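Local coordinates for foldase protein PrsA (Streptococcus pneumoniae, PDB 5TVL) that probably assists the folding of secreted proteins after their export across the membrane, as a lipoprotein of the peptidyl-prolyl cis-trans isomerase class, at residues A[51-56]-A[84-89]; A[94-99]-A[246-251]; A[111-116]-A[224-229]; A[135-140]-A[208-213]. All blocks are in the same frame, centred on the assembly; numbering follows the deposited sequence.

Interaction 1 of 4, residues A[51-56]-A[84-89]; sequences KEVDDT and AQIRTS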
loop_
_atom_site.group_PDB
_atom_site.type_symbol
_atom_site.label_atom_id
_atom_site.label_comp_id
_atom_site.label_asym_id
_atom_site.label_seq_id
_atom_site.Cartn_x
_atom_site.Cartn_y
_atom_site.Cartn_z
ATOM N N LYS A 51 -9.405 -26.337 -6.712
ATOM C CA LYS A 51 -9.339 -26.459 -5.249
ATOM C C LYS A 51 -9.064 -25.121 -4.552
ATOM O O LYS A 51 -9.691 -24.815 -3.541
ATOM C CB LYS A 51 -8.278 -27.494 -4.841
ATOM C CG LYS A 51 -8.268 -27.839 -3.356
ATOM C CD LYS A 51 -7.460 -29.099 -3.081
ATOM C CE LYS A 51 -7.333 -29.375 -1.590
ATOM N NZ LYS A 51 -8.646 -29.650 -0.942
ATOM N N GLU A 52 -8.130 -24.342 -5.094
ATOM C CA GLU A 52 -7.781 -23.024 -4.533
ATOM C C GLU A 52 -8.929 -22.010 -4.637
ATOM O O GLU A 52 -9.111 -21.175 -3.749
ATOM C CB GLU A 52 -6.531 -22.464 -5.220
ATOM C CG GLU A 52 -5.262 -23.250 -4.927
ATOM C CD GLU A 52 -4.111 -22.858 -5.831
ATOM O OE1 GLU A 52 -4.215 -23.079 -7.057
ATOM O OE2 GLU A 52 -3.099 -22.339 -5.318
ATOM N N VAL A 53 -9.697 -22.094 -5.722
ATOM C CA VAL A 53 -10.880 -21.252 -5.912
ATOM C C VAL A 53 -11.971 -21.652 -4.915
ATOM O O VAL A 53 -12.633 -20.786 -4.344
ATOM C CB VAL A 53 -11.407 -21.321 -7.369
ATOM C CG1 VAL A 53 -12.715 -20.544 -7.523
ATOM C CG2 VAL A 53 -10.353 -20.792 -8.342
ATOM N N ASP A 54 -12.144 -22.960 -4.713
ATOM C CA ASP A 54 -13.080 -23.488 -3.710
ATOM C C ASP A 54 -12.685 -23.112 -2.276
ATOM O O ASP A 54 -13.560 -22.965 -1.426
ATOM C CB ASP A 54 -13.209 -25.021 -3.818
ATOM C CG ASP A 54 -13.884 -25.483 -5.117
ATOM O OD1 ASP A 54 -14.748 -24.764 -5.664
ATOM O OD2 ASP A 54 -13.550 -26.593 -5.589
ATOM N N ASP A 55 -11.381 -22.980 -2.010
ATOM C CA ASP A 55 -10.879 -22.543 -0.692
ATOM C C ASP A 55 -11.220 -21.081 -0.412
ATOM O O ASP A 55 -11.662 -20.737 0.687
ATOM C CB ASP A 55 -9.353 -22.726 -0.579
ATOM C CG ASP A 55 -8.917 -24.194 -0.567
ATOM O OD1 ASP A 55 -9.779 -25.101 -0.536
ATOM O OD2 ASP A 55 -7.689 -24.435 -0.593
ATOM N N THR A 56 -10.995 -20.230 -1.410
ATOM C CA THR A 56 -11.259 -18.794 -1.305
ATOM C C THR A 56 -12.739 -18.502 -1.065
ATOM O O THR A 56 -13.078 -17.729 -0.172
ATOM C CB THR A 56 -10.797 -18.061 -2.582
ATOM O OG1 THR A 56 -9.429 -18.395 -2.850
ATOM C CG2 THR A 56 -10.938 -16.540 -2.441
ATOM N N ALA A 84 -16.547 -17.464 -10.421
ATOM C CA ALA A 84 -15.892 -17.122 -11.691
ATOM C C ALA A 84 -15.006 -15.873 -11.591
ATOM O O ALA A 84 -13.940 -15.818 -12.209
ATOM C CB ALA A 84 -16.931 -16.938 -12.783
ATOM N N GLN A 85 -15.460 -14.872 -10.833
ATOM C CA GLN A 85 -14.681 -13.650 -10.583
ATOM C C GLN A 85 -13.392 -13.917 -9.802
ATOM O O GLN A 85 -12.345 -13.362 -10.135
ATOM C CB GLN A 85 -15.528 -12.624 -9.825
ATOM C CG GLN A 85 -14.896 -11.246 -9.693
ATOM C CD GLN A 85 -15.859 -10.225 -9.120
ATOM O OE1 GLN A 85 -16.632 -10.529 -8.206
ATOM N NE2 GLN A 85 -15.822 -9.005 -9.653
ATOM N N ILE A 86 -13.484 -14.751 -8.766
ATOM C CA ILE A 86 -12.322 -15.153 -7.961
ATOM C C ILE A 86 -11.294 -15.865 -8.845
ATOM O O ILE A 86 -10.101 -15.571 -8.777
ATOM C CB ILE A 86 -12.719 -16.079 -6.785
ATOM C CG1 ILE A 86 -13.581 -15.318 -5.766
ATOM C CG2 ILE A 86 -11.479 -16.639 -6.084
ATOM C CD1 ILE A 86 -14.366 -16.218 -4.830
ATOM N N ARG A 87 -11.773 -16.804 -9.658
ATOM C CA ARG A 87 -10.948 -17.502 -10.650
ATOM C C ARG A 87 -10.219 -16.532 -11.595
ATOM O O ARG A 87 -9.020 -16.681 -11.826
ATOM C CB ARG A 87 -11.812 -18.485 -11.452
ATOM C CG ARG A 87 -11.053 -19.294 -12.481
ATOM C CD ARG A 87 -11.873 -20.455 -13.005
ATOM N NE ARG A 87 -11.094 -21.252 -13.952
ATOM C CZ ARG A 87 -10.154 -22.143 -13.628
ATOM N NH1 ARG A 87 -9.843 -22.402 -12.356
ATOM N NH2 ARG A 87 -9.516 -22.795 -14.598
ATOM N N THR A 88 -10.943 -15.541 -12.118
ATOM C CA THR A 88 -10.359 -14.523 -13.003
ATOM C C THR A 88 -9.249 -13.728 -12.300
ATOM O O THR A 88 -8.172 -13.526 -12.866
ATOM C CB THR A 88 -11.438 -13.544 -13.515
ATOM O OG1 THR A 88 -12.522 -14.282 -14.101
ATOM C CG2 THR A 88 -10.861 -12.577 -14.551
ATOM N N SER A 89 -9.526 -13.291 -11.069
ATOM C CA SER A 89 -8.546 -12.599 -10.222
ATOM C C SER A 89 -7.271 -13.423 -10.037
ATOM O O SER A 89 -6.160 -12.897 -10.155
ATOM C CB SER A 89 -9.154 -12.273 -8.850
ATOM O OG SER A 89 -8.146 -11.996 -7.891
#

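Interaction 2 of 4, residues A[94-99]-A[246-251]; sequences LAVKKV and QSIIGK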
loop_
_atom_site.group_PDB
_atom_site.type_symbol
_atom_site.label_atom_id
_atom_site.label_comp_id
_atom_site.label_asym_id
_atom_site.label_seq_id
_atom_site.Cartn_x
_atom_site.Cartn_y
_atom_site.Cartn_z
ATOM N N LEU A 94 -1.684 -14.508 -11.264
ATOM C CA LEU A 94 -0.806 -15.551 -11.816
ATOM C C LEU A 94 -0.011 -15.026 -13.016
ATOM O O LEU A 94 1.207 -15.196 -13.073
ATOM C CB LEU A 94 -1.634 -16.787 -12.202
ATOM C CG LEU A 94 -0.995 -18.078 -12.735
ATOM C CD1 LEU A 94 -1.928 -19.257 -12.466
ATOM C CD2 LEU A 94 -0.657 -18.006 -14.222
ATOM N N ALA A 95 -0.698 -14.384 -13.957
ATOM C CA ALA A 95 -0.052 -13.772 -15.125
ATOM C C ALA A 95 0.910 -12.631 -14.757
ATOM O O ALA A 95 1.969 -12.488 -15.372
ATOM C CB ALA A 95 -1.101 -13.268 -16.105
ATOM N N VAL A 96 0.535 -11.829 -13.760
ATOM C CA VAL A 96 1.361 -10.702 -13.286
ATOM C C VAL A 96 2.656 -11.185 -12.605
ATOM O O VAL A 96 3.697 -10.526 -12.715
ATOM C CB VAL A 96 0.543 -9.757 -12.356
ATOM C CG1 VAL A 96 1.424 -8.721 -11.666
ATOM C CG2 VAL A 96 -0.558 -9.051 -13.147
ATOM N N LYS A 97 2.593 -12.325 -11.918
ATOM C CA LYS A 97 3.786 -12.932 -11.310
ATOM C C LYS A 97 4.806 -13.392 -12.361
ATOM O O LYS A 97 6.004 -13.248 -12.144
ATOM C CB LYS A 97 3.395 -14.106 -10.403
ATOM C CG LYS A 97 4.500 -14.621 -9.487
ATOM C CD LYS A 97 4.025 -15.841 -8.706
ATOM C CE LYS A 97 5.126 -16.477 -7.872
ATOM N NZ LYS A 97 5.365 -15.761 -6.592
ATOM N N LYS A 98 4.335 -13.935 -13.486
ATOM C CA LYS A 98 5.226 -14.392 -14.573
ATOM C C LYS A 98 6.010 -13.256 -15.227
ATOM O O LYS A 98 7.219 -13.384 -15.447
ATOM C CB LYS A 98 4.446 -15.119 -15.675
ATOM C CG LYS A 98 3.936 -16.491 -15.290
ATOM C CD LYS A 98 3.516 -17.268 -16.524
ATOM C CE LYS A 98 2.913 -18.615 -16.163
ATOM N NZ LYS A 98 2.495 -19.379 -17.373
ATOM N N VAL A 99 5.315 -12.166 -15.556
ATOM C CA VAL A 99 5.943 -11.025 -16.235
ATOM C C VAL A 99 6.882 -10.284 -15.272
ATOM O O VAL A 99 7.947 -9.816 -15.683
ATOM C CB VAL A 99 4.896 -10.069 -16.867
ATOM C CG1 VAL A 99 5.571 -8.860 -17.510
ATOM C CG2 VAL A 99 4.060 -10.808 -17.907
ATOM N N GLN A 246 -2.807 -3.445 -14.417
ATOM C CA GLN A 246 -3.562 -2.867 -15.537
ATOM C C GLN A 246 -2.813 -2.958 -16.865
ATOM O O GLN A 246 -3.428 -3.216 -17.901
ATOM C CB GLN A 246 -3.917 -1.399 -15.256
ATOM C CG GLN A 246 -4.970 -1.202 -14.171
ATOM C CD GLN A 246 -6.379 -1.497 -14.646
ATOM O OE1 GLN A 246 -6.833 -0.943 -15.646
ATOM N NE2 GLN A 246 -7.088 -2.363 -13.922
ATOM N N SER A 247 -1.495 -2.742 -16.832
ATOM C CA SER A 247 -0.667 -2.840 -18.043
ATOM C C SER A 247 -0.616 -4.279 -18.574
ATOM O O SER A 247 -0.690 -4.485 -19.785
ATOM C CB SER A 247 0.750 -2.285 -17.812
ATOM O OG SER A 247 1.558 -3.180 -17.064
ATOM N N ILE A 248 -0.514 -5.257 -17.668
ATOM C CA ILE A 248 -0.529 -6.680 -18.042
ATOM C C ILE A 248 -1.888 -7.055 -18.644
ATOM O O ILE A 248 -1.944 -7.713 -19.683
ATOM C CB ILE A 248 -0.199 -7.618 -16.844
ATOM C CG1 ILE A 248 1.203 -7.336 -16.275
ATOM C CG2 ILE A 248 -0.306 -9.087 -17.247
ATOM C CD1 ILE A 248 2.345 -7.407 -17.272
ATOM N N ILE A 249 -2.970 -6.630 -17.992
ATOM C CA ILE A 249 -4.328 -6.836 -18.517
ATOM C C ILE A 249 -4.420 -6.229 -19.920
ATOM O O ILE A 249 -4.863 -6.897 -20.859
ATOM C CB ILE A 249 -5.410 -6.248 -17.571
ATOM C CG1 ILE A 249 -5.495 -7.086 -16.287
ATOM C CG2 ILE A 249 -6.781 -6.213 -18.246
ATOM C CD1 ILE A 249 -6.268 -6.434 -15.156
ATOM N N GLY A 250 -3.968 -4.981 -20.048
ATOM C CA GLY A 250 -3.926 -4.275 -21.331
ATOM C C GLY A 250 -3.096 -4.966 -22.401
ATOM O O GLY A 250 -3.496 -5.007 -23.565
ATOM N N LYS A 251 -1.943 -5.507 -22.003
ATOM C CA LYS A 251 -1.095 -6.297 -22.903
ATOM C C LYS A 251 -1.807 -7.566 -23.352
ATOM O O LYS A 251 -1.840 -7.874 -24.541
ATOM C CB LYS A 251 0.240 -6.665 -22.237
ATOM C CG LYS A 251 1.216 -5.505 -22.113
ATOM C CD LYS A 251 1.958 -5.226 -23.412
ATOM C CE LYS A 251 2.948 -4.084 -23.239
ATOM N NZ LYS A 251 3.773 -3.858 -24.458
#

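Interaction 3 of 4, residues A[111-116]-A[224-229]; sequences KAFDEY and DDYKEK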
loop_
_atom_site.group_PDB
_atom_site.type_symbol
_atom_site.label_atom_id
_atom_site.label_comp_id
_atom_site.label_asym_id
_atom_site.label_seq_id
_atom_site.Cartn_x
_atom_site.Cartn_y
_atom_site.Cartn_z
ATOM N N LYS A 111 19.744 -3.581 -5.794
ATOM C CA LYS A 111 19.104 -2.539 -4.986
ATOM C C LYS A 111 18.377 -3.144 -3.788
ATOM O O LYS A 111 18.476 -2.628 -2.676
ATOM C CB LYS A 111 18.130 -1.731 -5.856
ATOM C CG LYS A 111 17.536 -0.494 -5.197
ATOM C CD LYS A 111 17.033 0.491 -6.246
ATOM C CE LYS A 111 16.301 1.672 -5.626
ATOM N NZ LYS A 111 14.904 1.335 -5.229
ATOM N N ALA A 112 17.661 -4.243 -4.022
ATOM C CA ALA A 112 16.991 -4.992 -2.950
ATOM C C ALA A 112 17.995 -5.595 -1.961
ATOM O O ALA A 112 17.808 -5.498 -0.750
ATOM C CB ALA A 112 16.104 -6.084 -3.536
ATOM N N PHE A 113 19.054 -6.207 -2.487
ATOM C CA PHE A 113 20.129 -6.770 -1.660
ATOM C C PHE A 113 20.790 -5.708 -0.775
ATOM O O PHE A 113 21.108 -5.981 0.384
ATOM C CB PHE A 113 21.169 -7.467 -2.555
ATOM C CG PHE A 113 22.340 -8.078 -1.810
ATOM C CD1 PHE A 113 22.157 -8.805 -0.631
ATOM C CD2 PHE A 113 23.633 -7.961 -2.323
ATOM C CE1 PHE A 113 23.240 -9.369 0.032
ATOM C CE2 PHE A 113 24.716 -8.528 -1.666
ATOM C CZ PHE A 113 24.520 -9.233 -0.486
ATOM N N ASP A 114 20.974 -4.505 -1.321
ATOM C CA ASP A 114 21.550 -3.375 -0.579
ATOM C C ASP A 114 20.646 -2.931 0.580
ATOM O O ASP A 114 21.111 -2.779 1.711
ATOM C CB ASP A 114 21.807 -2.194 -1.530
ATOM C CG ASP A 114 22.578 -1.058 -0.872
ATOM O OD1 ASP A 114 23.705 -1.301 -0.392
ATOM O OD2 ASP A 114 22.062 0.081 -0.849
ATOM N N GLU A 115 19.361 -2.740 0.284
ATOM C CA GLU A 115 18.385 -2.226 1.257
ATOM C C GLU A 115 17.914 -3.268 2.283
ATOM O O GLU A 115 17.434 -2.901 3.361
ATOM C CB GLU A 115 17.173 -1.633 0.523
ATOM C CG GLU A 115 17.506 -0.414 -0.334
ATOM C CD GLU A 115 16.343 0.056 -1.195
ATOM O OE1 GLU A 115 15.177 -0.048 -0.753
ATOM O OE2 GLU A 115 16.603 0.545 -2.316
ATOM N N TYR A 116 18.046 -4.552 1.945
ATOM C CA TYR A 116 17.604 -5.646 2.818
ATOM C C TYR A 116 18.518 -5.823 4.030
ATOM O O TYR A 116 19.738 -5.749 3.908
ATOM C CB TYR A 116 17.534 -6.954 2.024
ATOM C CG TYR A 116 17.178 -8.188 2.830
ATOM C CD1 TYR A 116 15.849 -8.508 3.110
ATOM C CD2 TYR A 116 18.174 -9.048 3.297
ATOM C CE1 TYR A 116 15.524 -9.645 3.840
ATOM C CE2 TYR A 116 17.859 -10.182 4.026
ATOM C CZ TYR A 116 16.536 -10.478 4.296
ATOM O OH TYR A 116 16.235 -11.606 5.019
ATOM N N ASP A 224 23.141 -14.715 -3.287
ATOM C CA ASP A 224 22.429 -16.002 -3.372
ATOM C C ASP A 224 21.949 -16.570 -2.025
ATOM O O ASP A 224 21.024 -17.383 -2.002
ATOM C CB ASP A 224 23.273 -17.055 -4.118
ATOM C CG ASP A 224 23.408 -16.766 -5.621
ATOM O OD1 ASP A 224 22.448 -16.258 -6.246
ATOM O OD2 ASP A 224 24.481 -17.066 -6.187
ATOM N N ASP A 225 22.561 -16.140 -0.919
ATOM C CA ASP A 225 22.089 -16.490 0.431
ATOM C C ASP A 225 20.704 -15.908 0.766
ATOM O O ASP A 225 19.996 -16.462 1.609
ATOM C CB ASP A 225 23.096 -16.028 1.500
ATOM C CG ASP A 225 24.460 -16.708 1.376
ATOM O OD1 ASP A 225 24.520 -17.915 1.054
ATOM O OD2 ASP A 225 25.477 -16.028 1.619
ATOM N N TYR A 226 20.337 -14.792 0.126
ATOM C CA TYR A 226 19.028 -14.146 0.331
ATOM C C TYR A 226 18.158 -14.034 -0.939
ATOM O O TYR A 226 17.075 -13.456 -0.877
ATOM C CB TYR A 226 19.231 -12.749 0.935
ATOM C CG TYR A 226 20.155 -12.724 2.137
ATOM C CD1 TYR A 226 19.780 -13.316 3.345
ATOM C CD2 TYR A 226 21.409 -12.110 2.067
ATOM C CE1 TYR A 226 20.625 -13.299 4.449
ATOM C CE2 TYR A 226 22.260 -12.089 3.165
ATOM C CZ TYR A 226 21.867 -12.682 4.355
ATOM O OH TYR A 226 22.710 -12.662 5.447
ATOM N N LYS A 227 18.613 -14.609 -2.057
ATOM C CA LYS A 227 17.962 -14.480 -3.382
ATOM C C LYS A 227 16.442 -14.682 -3.353
ATOM O O LYS A 227 15.703 -13.909 -3.964
ATOM C CB LYS A 227 18.594 -15.481 -4.369
ATOM C CG LYS A 227 18.120 -15.420 -5.822
ATOM C CD LYS A 227 18.993 -14.535 -6.704
ATOM C CE LYS A 227 18.678 -14.763 -8.178
ATOM N NZ LYS A 227 19.417 -13.843 -9.086
ATOM N N GLU A 228 15.991 -15.714 -2.637
ATOM C CA GLU A 228 14.566 -16.064 -2.579
ATOM C C GLU A 228 13.721 -15.041 -1.820
ATOM O O GLU A 228 12.626 -14.688 -2.270
ATOM C CB GLU A 228 14.376 -17.462 -1.973
ATOM C CG GLU A 228 14.936 -18.590 -2.832
ATOM C CD GLU A 228 14.204 -18.741 -4.156
ATOM O OE1 GLU A 228 12.974 -18.962 -4.139
ATOM O OE2 GLU A 228 14.859 -18.636 -5.214
ATOM N N LYS A 229 14.220 -14.576 -0.675
ATOM C CA LYS A 229 13.538 -13.527 0.094
ATOM C C LYS A 229 13.507 -12.194 -0.663
ATOM O O LYS A 229 12.522 -11.456 -0.576
ATOM C CB LYS A 229 14.178 -13.342 1.472
ATOM C CG LYS A 229 13.927 -14.498 2.429
ATOM C CD LYS A 229 14.440 -14.175 3.826
ATOM C CE LYS A 229 13.931 -15.150 4.879
ATOM N NZ LYS A 229 14.588 -16.483 4.800
#

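Interaction 4 of 4, residues A[135-140]-A[208-213]; sequences EVLEKA and YYIVKL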
loop_
_atom_site.group_PDB
_atom_site.type_symbol
_atom_site.label_atom_id
_atom_site.label_comp_id
_atom_site.label_asym_id
_atom_site.label_seq_id
_atom_site.Cartn_x
_atom_site.Cartn_y
_atom_site.Cartn_z
ATOM N N GLU A 135 7.041 4.071 32.320
ATOM C CA GLU A 135 7.250 3.323 33.566
ATOM C C GLU A 135 8.029 2.027 33.329
ATOM O O GLU A 135 9.018 1.759 34.014
ATOM C CB GLU A 135 5.898 3.009 34.227
ATOM C CG GLU A 135 5.978 2.455 35.646
ATOM C CD GLU A 135 4.616 2.333 36.322
ATOM O OE1 GLU A 135 3.582 2.295 35.616
ATOM O OE2 GLU A 135 4.584 2.267 37.571
ATOM N N VAL A 136 7.577 1.238 32.356
ATOM C CA VAL A 136 8.212 -0.046 32.002
ATOM C C VAL A 136 9.595 0.137 31.338
ATOM O O VAL A 136 10.470 -0.724 31.489
ATOM C CB VAL A 136 7.272 -0.910 31.112
ATOM C CG1 VAL A 136 7.970 -2.164 30.587
ATOM C CG2 VAL A 136 6.020 -1.300 31.890
ATOM N N LEU A 137 9.792 1.245 30.617
ATOM C CA LEU A 137 11.082 1.546 29.973
ATOM C C LEU A 137 12.232 1.676 30.980
ATOM O O LEU A 137 13.294 1.075 30.788
ATOM C CB LEU A 137 10.990 2.828 29.132
ATOM C CG LEU A 137 12.277 3.340 28.469
ATOM C CD1 LEU A 137 12.938 2.266 27.619
ATOM C CD2 LEU A 137 11.995 4.576 27.628
ATOM N N GLU A 138 12.013 2.456 32.038
ATOM C CA GLU A 138 13.024 2.664 33.083
ATOM C C GLU A 138 13.316 1.385 33.878
ATOM O O GLU A 138 14.449 1.173 34.313
ATOM C CB GLU A 138 12.608 3.796 34.031
ATOM C CG GLU A 138 13.727 4.271 34.952
ATOM C CD GLU A 138 13.429 5.602 35.623
ATOM O OE1 GLU A 138 13.083 6.571 34.913
ATOM O OE2 GLU A 138 13.558 5.687 36.863
ATOM N N LYS A 139 12.294 0.550 34.067
ATOM C CA LYS A 139 12.471 -0.788 34.643
ATOM C C LYS A 139 13.255 -1.719 33.708
ATOM O O LYS A 139 14.051 -2.540 34.171
ATOM C CB LYS A 139 11.114 -1.415 34.993
ATOM C CG LYS A 139 10.387 -0.711 36.129
ATOM C CD LYS A 139 9.080 -1.406 36.478
ATOM C CE LYS A 139 8.363 -0.694 37.614
ATOM N NZ LYS A 139 7.054 -1.327 37.932
ATOM N N ALA A 140 13.038 -1.576 32.399
ATOM C CA ALA A 140 13.750 -2.360 31.379
ATOM C C ALA A 140 15.114 -1.784 30.938
ATOM O O ALA A 140 15.644 -2.208 29.910
ATOM C CB ALA A 140 12.850 -2.552 30.161
ATOM N N TYR A 208 2.419 1.859 21.747
ATOM C CA TYR A 208 3.752 2.224 22.221
ATOM C C TYR A 208 4.564 0.949 22.423
ATOM O O TYR A 208 4.084 0.002 23.046
ATOM C CB TYR A 208 3.655 3.038 23.518
ATOM C CG TYR A 208 2.780 4.265 23.365
ATOM C CD1 TYR A 208 1.398 4.187 23.547
ATOM C CD2 TYR A 208 3.326 5.496 22.999
ATOM C CE1 TYR A 208 0.589 5.301 23.386
ATOM C CE2 TYR A 208 2.524 6.617 22.837
ATOM C CZ TYR A 208 1.157 6.510 23.029
ATOM O OH TYR A 208 0.350 7.611 22.871
ATOM N N TYR A 209 5.784 0.933 21.886
ATOM C CA TYR A 209 6.624 -0.265 21.862
ATOM C C TYR A 209 7.954 -0.027 22.573
ATOM O O TYR A 209 8.485 1.085 22.559
ATOM C CB TYR A 209 6.900 -0.692 20.421
ATOM C CG TYR A 209 5.673 -1.036 19.612
ATOM C CD1 TYR A 209 4.927 -0.039 18.988
ATOM C CD2 TYR A 209 5.271 -2.360 19.443
ATOM C CE1 TYR A 209 3.807 -0.348 18.230
ATOM C CE2 TYR A 209 4.152 -2.679 18.686
ATOM C CZ TYR A 209 3.424 -1.668 18.082
ATOM O OH TYR A 209 2.312 -1.966 17.332
ATOM N N ILE A 210 8.471 -1.080 23.203
ATOM C CA ILE A 210 9.830 -1.106 23.749
ATOM C C ILE A 210 10.478 -2.363 23.178
ATOM O O ILE A 210 9.914 -3.449 23.299
ATOM C CB ILE A 210 9.844 -1.143 25.297
ATOM C CG1 ILE A 210 9.082 0.060 25.876
ATOM C CG2 ILE A 210 11.275 -1.137 25.821
ATOM C CD1 ILE A 210 8.755 -0.058 27.351
ATOM N N VAL A 211 11.649 -2.209 22.559
ATOM C CA VAL A 211 12.335 -3.309 21.869
ATOM C C VAL A 211 13.637 -3.658 22.590
ATOM O O VAL A 211 14.352 -2.771 23.057
ATOM C CB VAL A 211 12.650 -2.951 20.397
ATOM C CG1 VAL A 211 13.260 -4.139 19.657
ATOM C CG2 VAL A 211 11.398 -2.487 19.674
ATOM N N LYS A 212 13.922 -4.959 22.666
ATOM C CA LYS A 212 15.162 -5.499 23.226
ATOM C C LYS A 212 15.767 -6.425 22.170
ATOM O O LYS A 212 15.204 -7.484 21.888
ATOM C CB LYS A 212 14.851 -6.273 24.516
ATOM C CG LYS A 212 16.004 -7.063 25.133
ATOM C CD LYS A 212 16.965 -6.179 25.912
ATOM C CE LYS A 212 18.130 -6.983 26.475
ATOM N NZ LYS A 212 17.738 -7.887 27.593
ATOM N N LEU A 213 16.902 -6.031 21.591
ATOM C CA LEU A 213 17.585 -6.861 20.592
ATOM C C LEU A 213 18.291 -8.036 21.276
ATOM O O LEU A 213 19.069 -7.836 22.208
ATOM C CB LEU A 213 18.595 -6.038 19.785
ATOM C CG LEU A 213 19.128 -6.690 18.502
ATOM C CD1 LEU A 213 18.057 -6.741 17.419
ATOM C CD2 LEU A 213 20.356 -5.952 17.994
#

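Interaction 1 of 4, residues A[51-56]-A[84-89]
Ile-86 faces Thr-56 and Val-53 across two helices whose local axes come within 9.6 Å at an angle of 121°, and its side chain can be followed outward as an example of how such a crossing is filled. CB points at the partner helix and there divides. The short branch, CG2, lies anti to the backbone N and does most of the touching: it meets Thr-56 CG2 at 3.7 Å and, more loosely, Val-53 CG1 at 4.3 Å. The longer branch runs through CG1 to CD1, which still grazes Thr-56 CG2 at 4.2 Å as the two side chains slide past one another in opposite directions. Ile-86 also packs against Ile-57 and Glu-60 of helix 50-64. The setting is the helical part of the foldase that lies apart from its parvulin domain, where helix 50-64 leans across the long helix 79-102. Val-53 crosses Arg-87 at about a right angle, its CG2 resting 4.1 Å from Arg-87 CB, while the extended arginine carries its guanidinium on to a salt bridge with Glu-41. Thr-56 turns its methyl to the interface and its hydroxyl back along its own helix, where OG1 donates to Glu-52 O at 2.9 Å. That carbonyl also takes Thr-56 N, from the opposite face of its plane, and Lys-90 NZ bonds to the same hydroxyl.

Interaction 2 of 4, residues A[94-99]-A[246-251]
Ile-248 touches Ala-95, Val-96 and Val-99 with its two branches, in a contact that is apolar throughout. Its CB is directed at helix 79-102, and a chi1 of -61° sets CG1 beside the backbone N and CG2 anti to it, splitting the side chain along the opposing surface. Val-96 CG2, the methyl that valine holds beside its own backbone N, sits over the fork of the isoleucine, near CB, CG1 and CG2, with Ile-248 CG1 at 4.0 Å; this pair meets at a slant. Ala-95 CB is a looser neighbour of Ile-248 CG2, at 4.4 Å. A bent chi2 of -55° then turns CD1 to Val-99, which it approaches tip to tip, with Val-99 CG1 3.5 Å away and Val-99 CG2 at 3.9 Å. The two helices run nearly perpendicular, at 98°, and one isoleucine of helix 242-255, late in the chain, thus fits among residues on successive turns of helix 79-102. Such joining of sequence from before and after the parvulin domain is the pattern of PrsA-type foldases, in which both ends of the chain build one helical domain. Around the contact, Ala-95 leans on Phe-40 and Tyr-44 of helix 25-44, and Val-96 also packs on Phe-244 and Val-245.

Interaction 3 of 4, residues A[111-116]-A[224-229]
Phe-113 and Tyr-226 bring the two backbones to their nearest approach, 7.7 Å between CA atoms. Helix 106-115 ends here: Tyr-116 leaves helical geometry with a psi of 139°, though its N still bonds to Ala-112 O at 2.9 Å. The partner segment leads into helix 227-239. Three aromatic rings gather where the segments meet. Tyr-116 has CG anti to its backbone N and extends toward Tyr-226, placing CE2 over one face of that ring, 3.7 Å from Tyr-226 CD1. The ring planes are inclined at 47°. On the other face of the Tyr-226 ring sits Asp-225 CB, while Phe-113 CE1 arrives at its edge, 3.9 Å from Tyr-226 CD2. Lys-229 completes the contact with its chain: CD passes Tyr-116 OH at 3.4 Å, and the bend at chi4 carries NZ off from the tyrosine. Lys-219 NZ bonds to the carbonyls of both Phe-113 and Tyr-116, and Tyr-226 OH bonds to Ser-220 N. Beyond Tyr-116 the chain goes on to strand 120-127, and it comes back from strand 207-216 to Asp-224, an arrangement characteristic of PrsA-type foldases, whose isomerase domain is inserted into a helical one through two neighbouring connections.

Interaction 4 of 4, residues A[135-140]-A[208-213]
Ile-210 meets Val-136 and Leu-137 through apolar contacts alone, a compact example of a helix laid on a sheet. Between side chains, the touching is done mainly by the far end of the isoleucine. Its CB points at the helix, and a nearly extended chi2 of 166° carries CD1 outward to lie 3.9 Å from Val-136 CG1 and 4.1 Å from Leu-137 CB. The shorter branch, CG2, has Leu-137 CD1 at 4.2 Å. Leu-137 can reach it because its CG stands anti to the backbone N (chi1 176°), which sends the branched end along the strand side of the helix. Between side chain and backbone, the same CD1 packs against the main chain of the helix, 3.7 Å from Leu-137 N and 3.9 Å from Leu-137 CA, so the methyl rests against the helix itself as well as on the groups projecting from it. No hydrogen bond joins the two segments: Ala-140 N bonds to Val-136 O at 2.9 Å at the end of the helix, and the backbone of Ile-210 bonds to Ile-125 of the adjacent strand 120-127. In the parvulin domain, strand 207-216 runs antiparallel between strands 120-127 and 196-198. Helix 130-139 covers it at Ile-210, helix 147-154 takes up Val-136 through Asn-154 and Ala-140 through Phe-147 and Leu-150, and the loop residues Asp-194 and Val-195 border Leu-137.

How the interactions relate
From the N terminus, interaction 1 closes first, a short loop that binds helix 50-64 to helix 79-102 and is complete before any other contact opens. The same long helix then starts interaction 2, whose partner lies far along in helix 242-255, so this contact encloses interactions 3 and 4. Nested within it, interaction 3 pairs the end of helix 106-115 with the beginning of helix 227-239, and interaction 4 is nested again inside that, within the parvulin domain. None of the loops cross. Interactions 1 and 2 hold the helical domain, their centres about 18 Å apart; interaction 3 joins the two connections, and interaction 4, about 46 Å from interaction 2 between centres, belongs to the isomerase fold.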